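Local coordinates for 26S proteasome regulatory subunit rpn10 (Schizosaccharomyces pombe, PDB 2X5N), which binds K48-linked polyubiquitin and shields ubiquitin chains from deubiquitinating enzymes, thereby promoting protein degradation by the 26S proteasome, at residues P58-T63 / I90-L95; T63-R66 / K70-S73. All coordinates share one frame; numbering follows the deposited sequence. Where two conformers were deposited one is given.

Contact 1 (P58-T63 / I90-L95)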
ATOM      1  N   PRO A  58      -6.576 -11.743  -1.598  1.00  5.46           N
ATOM      2  CA  PRO A  58      -5.956 -10.705  -2.418  1.00  5.92           C
ATOM      3  C   PRO A  58      -6.106 -10.809  -3.909  1.00  6.19           C
ATOM      4  O   PRO A  58      -5.938 -11.929  -4.402  1.00  8.39           O
ATOM      5  CB  PRO A  58      -4.520 -10.619  -1.918  1.00  6.77           C
ATOM      6  CG  PRO A  58      -4.539 -11.265  -0.577  1.00  8.40           C
ATOM      7  CD  PRO A  58      -5.629 -12.306  -0.628  1.00  8.87           C
ATOM      8  N   GLN A  59      -6.415  -9.732  -4.615  1.00  6.41           N
ATOM      9  CA  GLN A  59      -6.622  -9.791  -6.048  1.00  6.14           C
ATOM     10  C   GLN A  59      -5.772  -8.744  -6.735  1.00  6.56           C
ATOM     11  O   GLN A  59      -5.683  -7.639  -6.256  1.00  7.62           O
ATOM     12  CB  GLN A  59      -8.067  -9.445  -6.389  1.00  9.47           C
ATOM     13  CG  GLN A  59      -9.117 -10.226  -5.691  1.00 15.21           C
ATOM     14  CD  GLN A  59      -9.165 -11.650  -6.153  1.00 16.86           C
ATOM     15  OE1 GLN A  59      -9.192 -11.922  -7.357  1.00 22.27           O
ATOM     16  NE2 GLN A  59      -9.222 -12.587  -5.203  1.00 16.96           N
ATOM     17  N   VAL A  60      -5.174  -9.074  -7.875  1.00  6.44           N
ATOM     18  CA  VAL A  60      -4.549  -8.064  -8.694  1.00  7.47           C
ATOM     19  C   VAL A  60      -5.649  -7.381  -9.526  1.00  6.96           C
ATOM     20  O   VAL A  60      -6.308  -8.024 -10.340  1.00 10.85           O
ATOM     21  CB  VAL A  60      -3.449  -8.653  -9.601  1.00  9.80           C
ATOM     22  CG1 VAL A  60      -2.869  -7.556 -10.487  1.00 12.22           C
ATOM     23  CG2 VAL A  60      -2.378  -9.329  -8.767  1.00 11.61           C
ATOM     24  N   LEU A  61      -5.867  -6.099  -9.282  1.00  5.60           N
ATOM     25  CA  LEU A  61      -6.873  -5.313 -10.003  1.00  6.86           C
ATOM     26  C   LEU A  61      -6.340  -4.637 -11.250  1.00  7.49           C
ATOM     27  O   LEU A  61      -7.052  -4.501 -12.231  1.00  8.19           O
ATOM     28  CB  LEU A  61      -7.463  -4.247  -9.081  1.00  8.13           C
ATOM     29  CG  LEU A  61      -8.233  -4.724  -7.852  1.00  8.70           C
ATOM     30  CD1 LEU A  61      -8.908  -3.525  -7.151  1.00  9.68           C
ATOM     31  CD2 LEU A  61      -9.223  -5.839  -8.175  1.00 14.66           C
ATOM     32  N   SER A  62      -5.107  -4.162 -11.184  1.00  7.06           N
ATOM     33  CA  SER A  62      -4.470  -3.555 -12.335  1.00  7.97           C
ATOM     34  C   SER A  62      -3.027  -3.942 -12.358  1.00  8.06           C
ATOM     35  O   SER A  62      -2.335  -3.839 -11.338  1.00  7.88           O
ATOM     36  CB  SER A  62      -4.544  -2.029 -12.286  1.00  7.73           C
ATOM     37  OG  SER A  62      -3.902  -1.475 -13.432  1.00  9.92           O
ATOM     38  N   THR A  63      -2.563  -4.382 -13.521  1.00  8.05           N
ATOM     39  CA  THR A  63      -1.139  -4.571 -13.708  1.00  8.99           C
ATOM     40  C   THR A  63      -0.454  -3.198 -13.788  1.00  7.58           C
ATOM     41  O   THR A  63      -1.105  -2.158 -13.754  1.00  7.04           O
ATOM     42  CB  THR A  63      -0.837  -5.413 -14.943  1.00 14.13           C
ATOM     43  OG1 THR A  63      -1.488  -4.836 -16.071  1.00 17.35           O
ATOM     44  CG2 THR A  63      -1.323  -6.865 -14.736  1.00 16.61           C
ATOM     45  N   ILE A  90       1.180  -9.238   0.528  0.54  5.27           N
ATOM     46  CA  ILE A  90       2.511  -8.761   0.213  0.54  5.23           C
ATOM     47  C   ILE A  90       3.350  -9.847  -0.476  0.54  4.76           C
ATOM     48  O   ILE A  90       4.305  -9.527  -1.176  0.54  6.33           O
ATOM     49  CB  ILE A  90       3.241  -8.172   1.435  0.54  5.18           C
ATOM     50  CG1 ILE A  90       3.421  -9.234   2.513  0.54  9.25           C
ATOM     51  CG2 ILE A  90       2.493  -6.951   1.979  0.54  5.38           C
ATOM     52  CD1 ILE A  90       4.293  -8.772   3.699  0.54 11.94           C
ATOM     53  N   GLN A  91       2.977 -11.119  -0.326  1.00  3.99           N
ATOM     54  CA  GLN A  91       3.622 -12.172  -1.116  1.00  4.43           C
ATOM     55  C   GLN A  91       3.177 -12.144  -2.581  1.00  4.13           C
ATOM     56  O   GLN A  91       4.004 -12.193  -3.490  1.00  4.75           O
ATOM     57  CB  GLN A  91       3.357 -13.529  -0.478  1.00  5.38           C
ATOM     58  CG  GLN A  91       4.071 -13.714   0.819  1.00  6.39           C
ATOM     59  CD  GLN A  91       3.890 -15.097   1.387  1.00  7.45           C
ATOM     60  OE1 GLN A  91       2.914 -15.787   1.090  1.00  7.49           O
ATOM     61  NE2 GLN A  91       4.843 -15.518   2.217  1.00 10.67           N
ATOM     62  N   ILE A  92       1.869 -12.039  -2.814  1.00  4.29           N
ATOM     63  CA  ILE A  92       1.351 -11.955  -4.168  1.00  4.26           C
ATOM     64  C   ILE A  92       1.891 -10.706  -4.870  1.00  3.93           C
ATOM     65  O   ILE A  92       2.205 -10.727  -6.061  1.00  5.43           O
ATOM     66  CB  ILE A  92      -0.173 -11.995  -4.159  1.00  5.19           C
ATOM     67  CG1 ILE A  92      -0.670 -13.386  -3.727  1.00  5.07           C
ATOM     68  CG2 ILE A  92      -0.750 -11.638  -5.523  1.00  7.62           C
ATOM     69  CD1 ILE A  92      -2.147 -13.436  -3.375  1.00  8.64           C
ATOM     70  N   ALA A  93       2.025  -9.605  -4.124  1.00  4.09           N
ATOM     71  CA  ALA A  93       2.579  -8.382  -4.689  1.00  4.41           C
ATOM     72  C   ALA A  93       3.998  -8.599  -5.163  1.00  4.21           C
ATOM     73  O   ALA A  93       4.405  -8.083  -6.200  1.00  5.27           O
ATOM     74  CB  ALA A  93       2.541  -7.266  -3.657  1.00  5.67           C
ATOM     75  N   GLN A  94       4.795  -9.336  -4.392  1.00  4.13           N
ATOM     76  CA  GLN A  94       6.151  -9.646  -4.839  1.00  5.01           C
ATOM     77  C   GLN A  94       6.162 -10.488  -6.113  1.00  5.74           C
ATOM     78  O   GLN A  94       6.992 -10.271  -7.002  1.00  6.37           O
ATOM     79  CB  GLN A  94       6.919 -10.342  -3.734  1.00  4.63           C
ATOM     80  CG  GLN A  94       7.274  -9.361  -2.623  1.00  5.54           C
ATOM     81  CD  GLN A  94       8.002 -10.040  -1.508  1.00  6.70           C
ATOM     82  OE1 GLN A  94       9.202 -10.347  -1.623  1.00  7.70           O
ATOM     83  NE2 GLN A  94       7.305 -10.280  -0.400  1.00  7.34           N
ATOM     84  N   LEU A  95       5.256 -11.458  -6.204  1.00  5.24           N
ATOM     85  CA  LEU A  95       5.123 -12.235  -7.429  1.00  5.56           C
ATOM     86  C   LEU A  95       4.752 -11.313  -8.611  1.00  6.09           C
ATOM     87  O   LEU A  95       5.337 -11.404  -9.691  1.00  7.00           O
ATOM     88  CB  LEU A  95       4.093 -13.358  -7.221  1.00  7.70           C
ATOM     89  CG  LEU A  95       3.698 -14.195  -8.451  1.00  7.65           C
ATOM     90  CD1 LEU A  95       4.904 -14.872  -9.081  1.00 11.51           C
ATOM     91  CD2 LEU A  95       2.669 -15.223  -8.060  1.00 10.50           C
TER
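Ile-92 is the residue of helix 86-98 that meets the segment Pro-58 to Thr-63, and its two branches divide the work between Pro-58 and Val-60. The contact is apolar and small, with 122 Å² buried over both sides. Along the helix, Ile-90 comes first, its carbonyl serving the helix itself. At Ile-92, the CG1 branch lies beside the backbone N (chi1 -69°) and carries CD1 out to Pro-58 CB, 4.0 Å away. The shorter branch, CG2, extends anti to the N and faces Val-60 CG2 at 4.3 Å, a looser touch. The backbones stand well apart, with Pro-58 CA 7.6 Å from Ile-92 CA, so the methyls of Ile-92 do most of the bridging. Ala-93 packs its methyl on Met-51 and Ile-109. At Gln-94, the backbone N reaches Ile-90 O from one face of the carbonyl plane at 3.3 Å, while NE2 comes to Ile-90 O from the other face at 3.2 Å, 50° out of that plane. With OE1 on Asn-134 ND2, the Gln-94 amide is fixed at both ends, which sets its flip. Within this von Willebrand factor A domain, the contact lies at the surface: helix 86-98 lies over the sheet, on strands 47-52 and 106-113, and Ile-92, itself resting on Met-51, leans out from it to the outermost strand 60-63 and the proline before it. In that strand a classic beta bulge sets two residues, Leu-61 and Ser-62, against the single Leu-50 of strand 47-52, while Gln-94 meets Met-131 of helix 121-133.

Contact 2 (T63-R66 / K70-S73)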
ATOM      1  N   THR A  63      -2.563  -4.382 -13.521  1.00  8.05           N
ATOM      2  CA  THR A  63      -1.139  -4.571 -13.708  1.00  8.99           C
ATOM      3  C   THR A  63      -0.454  -3.198 -13.788  1.00  7.58           C
ATOM      4  O   THR A  63      -1.105  -2.158 -13.754  1.00  7.04           O
ATOM      5  CB  THR A  63      -0.837  -5.413 -14.943  1.00 14.13           C
ATOM      6  OG1 THR A  63      -1.488  -4.836 -16.071  1.00 17.35           O
ATOM      7  CG2 THR A  63      -1.323  -6.865 -14.736  1.00 16.61           C
ATOM      8  N   LEU A  64       0.871  -3.208 -13.860  1.00  7.36           N
ATOM      9  CA  LEU A  64       1.656  -1.991 -13.807  1.00  5.43           C
ATOM     10  C   LEU A  64       1.299  -1.057 -14.957  1.00  5.17           C
ATOM     11  O   LEU A  64       1.219  -1.459 -16.116  1.00  8.60           O
ATOM     12  CB  LEU A  64       3.136  -2.355 -13.831  1.00  7.90           C
ATOM     13  CG  LEU A  64       3.625  -3.026 -12.539  1.00  9.26           C
ATOM     14  CD1 LEU A  64       4.964  -3.724 -12.765  1.00 15.01           C
ATOM     15  CD2 LEU A  64       3.767  -2.054 -11.377  1.00 10.20           C
ATOM     16  N   THR A  65       1.076   0.199 -14.613  1.00  5.60           N
ATOM     17  CA  THR A  65       0.581   1.180 -15.570  1.00  5.62           C
ATOM     18  C   THR A  65       0.919   2.601 -15.137  1.00  5.12           C
ATOM     19  O   THR A  65       1.256   2.828 -13.979  1.00  5.13           O
ATOM     20  CB  THR A  65      -0.978   1.038 -15.710  1.00  5.53           C
ATOM     21  OG1 THR A  65      -1.460   1.857 -16.771  1.00  7.92           O
ATOM     22  CG2 THR A  65      -1.713   1.407 -14.424  1.00  6.42           C
ATOM     23  N   ARG A  66       0.761   3.552 -16.056  1.00  5.90           N
ATOM     24  CA  ARG A  66       0.770   4.982 -15.742  1.00  4.80           C
ATOM     25  C   ARG A  66      -0.616   5.617 -15.925  1.00  6.45           C
ATOM     26  O   ARG A  66      -0.785   6.821 -15.730  1.00  8.01           O
ATOM     27  CB  ARG A  66       1.806   5.712 -16.606  1.00  6.12           C
ATOM     28  CG  ARG A  66       3.225   5.335 -16.197  1.00  6.51           C
ATOM     29  CD  ARG A  66       4.286   6.025 -16.991  1.00  8.26           C
ATOM     30  NE  ARG A  66       4.304   7.484 -16.818  1.00  8.23           N
ATOM     31  CZ  ARG A  66       4.999   8.137 -15.885  1.00  7.32           C
ATOM     32  NH1 ARG A  66       5.671   7.489 -14.967  1.00  7.55           N
ATOM     33  NH2 ARG A  66       5.009   9.461 -15.864  1.00  9.34           N
ATOM     34  N   LYS A  70      -7.174   3.125 -15.231  1.00  7.55           N
ATOM     35  CA  LYS A  70      -7.254   1.687 -15.049  1.00 10.27           C
ATOM     36  C   LYS A  70      -7.509   1.333 -13.583  1.00  7.69           C
ATOM     37  O   LYS A  70      -8.222   0.381 -13.293  1.00  9.04           O
ATOM     38  CB  LYS A  70      -5.971   1.019 -15.548  1.00 29.85           C
ATOM     39  CG  LYS A  70      -5.833   1.013 -17.067  1.00 65.86           C
ATOM     40  CD  LYS A  70      -4.630   0.209 -17.524  1.00101.57           C
ATOM     41  CE  LYS A  70      -4.619  -1.171 -16.893  1.00133.90           C
ATOM     42  NZ  LYS A  70      -3.841  -2.134 -17.702  1.00162.50           N
ATOM     43  N   PHE A  71      -6.922   2.089 -12.655  1.00  6.81           N
ATOM     44  CA  PHE A  71      -7.194   1.852 -11.243  1.00  6.42           C
ATOM     45  C   PHE A  71      -8.656   2.134 -10.946  1.00  6.63           C
ATOM     46  O   PHE A  71      -9.331   1.360 -10.263  1.00  9.18           O
ATOM     47  CB  PHE A  71      -6.342   2.764 -10.338  1.00  6.14           C
ATOM     48  CG  PHE A  71      -4.917   2.289 -10.102  1.00  5.82           C
ATOM     49  CD1 PHE A  71      -4.163   1.684 -11.090  1.00  6.22           C
ATOM     50  CD2 PHE A  71      -4.343   2.506  -8.878  1.00  6.20           C
ATOM     51  CE1 PHE A  71      -2.863   1.278 -10.836  1.00  6.60           C
ATOM     52  CE2 PHE A  71      -3.047   2.104  -8.634  1.00  7.37           C
ATOM     53  CZ  PHE A  71      -2.306   1.493  -9.622  1.00  7.46           C
ATOM     54  N   LEU A  72      -9.161   3.278 -11.412  1.00  7.05           N
ATOM     55  CA  LEU A  72     -10.535   3.672 -11.111  1.00  7.61           C
ATOM     56  C   LEU A  72     -11.523   2.683 -11.717  1.00  6.92           C
ATOM     57  O   LEU A  72     -12.492   2.304 -11.078  1.00  8.58           O
ATOM     58  CB  LEU A  72     -10.781   5.095 -11.607  1.00  7.51           C
ATOM     59  CG  LEU A  72     -10.102   6.189 -10.789  1.00  8.67           C
ATOM     60  CD1 LEU A  72     -10.240   7.528 -11.473  1.00 10.60           C
ATOM     61  CD2 LEU A  72     -10.722   6.248  -9.391  1.00 13.24           C
ATOM     62  N   SER A  73     -11.304   2.265 -12.953  1.00  7.69           N
ATOM     63  CA  SER A  73     -12.208   1.292 -13.560  1.00  8.83           C
ATOM     64  C   SER A  73     -12.191  -0.035 -12.803  1.00  9.99           C
ATOM     65  O   SER A  73     -13.236  -0.654 -12.649  1.00 11.90           O
ATOM     66  CB  SER A  73     -11.834   1.025 -15.006  1.00 12.67           C
ATOM     67  OG  SER A  73     -12.013   2.191 -15.774  1.00 14.87           O
TER
HETATM   68  O   HOH W   1      -4.695  -4.725 -15.552  1.00 26.37           O
HETATM   69  O   HOH W   2      -0.882  -2.555 -17.490  1.00 41.12           O
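The ring of Phe-71 receives the CG2 methyl of Thr-65 obliquely at its CD1-CE1 side, with CE1 to CG2 3.8 Å. Elsewhere round this ring stand two aromatics, Phe-36 in edge-to-face contact and Tyr-68 with its plane inclined at about 40°. Thr-65 holds its methyl between backbone N and carbonyl carbon, which sends OG1 anti to the N (chi1 -172°). That hydroxyl is bonded to Asp-67 N, an ST turn just before helix 68-75, and it also packs against Lys-70, with CD 3.7 Å from Thr-65 OG1. The lysine chain bends at chi3 (51°) and places its ammonium group near Thr-63, though NZ stays 3.9 Å from Thr-63 OG1. Water 2 spans that gap: it accepts from Lys-70 NZ at 3.0 Å, donates to Leu-64 O at 2.7 Å, and is hydrogen-bonded to Thr-63 OG1 at 2.8 Å. Water 1 accepts from Thr-63 N at 3.0 Å and only weakly from Lys-70 NZ. The contact thus has a buried apolar side at Phe-71 and a hydrated side at Lys-70. Thr-65 pairs through its backbone with Cys-48, and Phe-71 reaches Cys-48 and Leu-50 of strand 47-52 as well as Ile-7 of strand 3-9, so the corner after strand 60-63 and the first turn of helix 68-75 are packed together on the sheet.

From the N terminus, the chain reaches Pro-58, runs through edge strand 60-63, turns its corner at Leu-64 and enters helix 68-75. Contact 2 closes the short connection from Thr-65 to Lys-70 and Phe-71. The chain then leaves that helix and arrives at helix 86-98, where contact 1 closes a much longer loop, with 26 residues between its segments. The smaller loop falls inside the larger, and their first segments meet at Thr-63, which touches the partner segment only in contact 2. The centres are 13 Å apart, and Ser-62 provides direct packing, with its OG 3.5 Å from Lys-70 CE. Strand 60-63 is thereby tied to both helices that follow it.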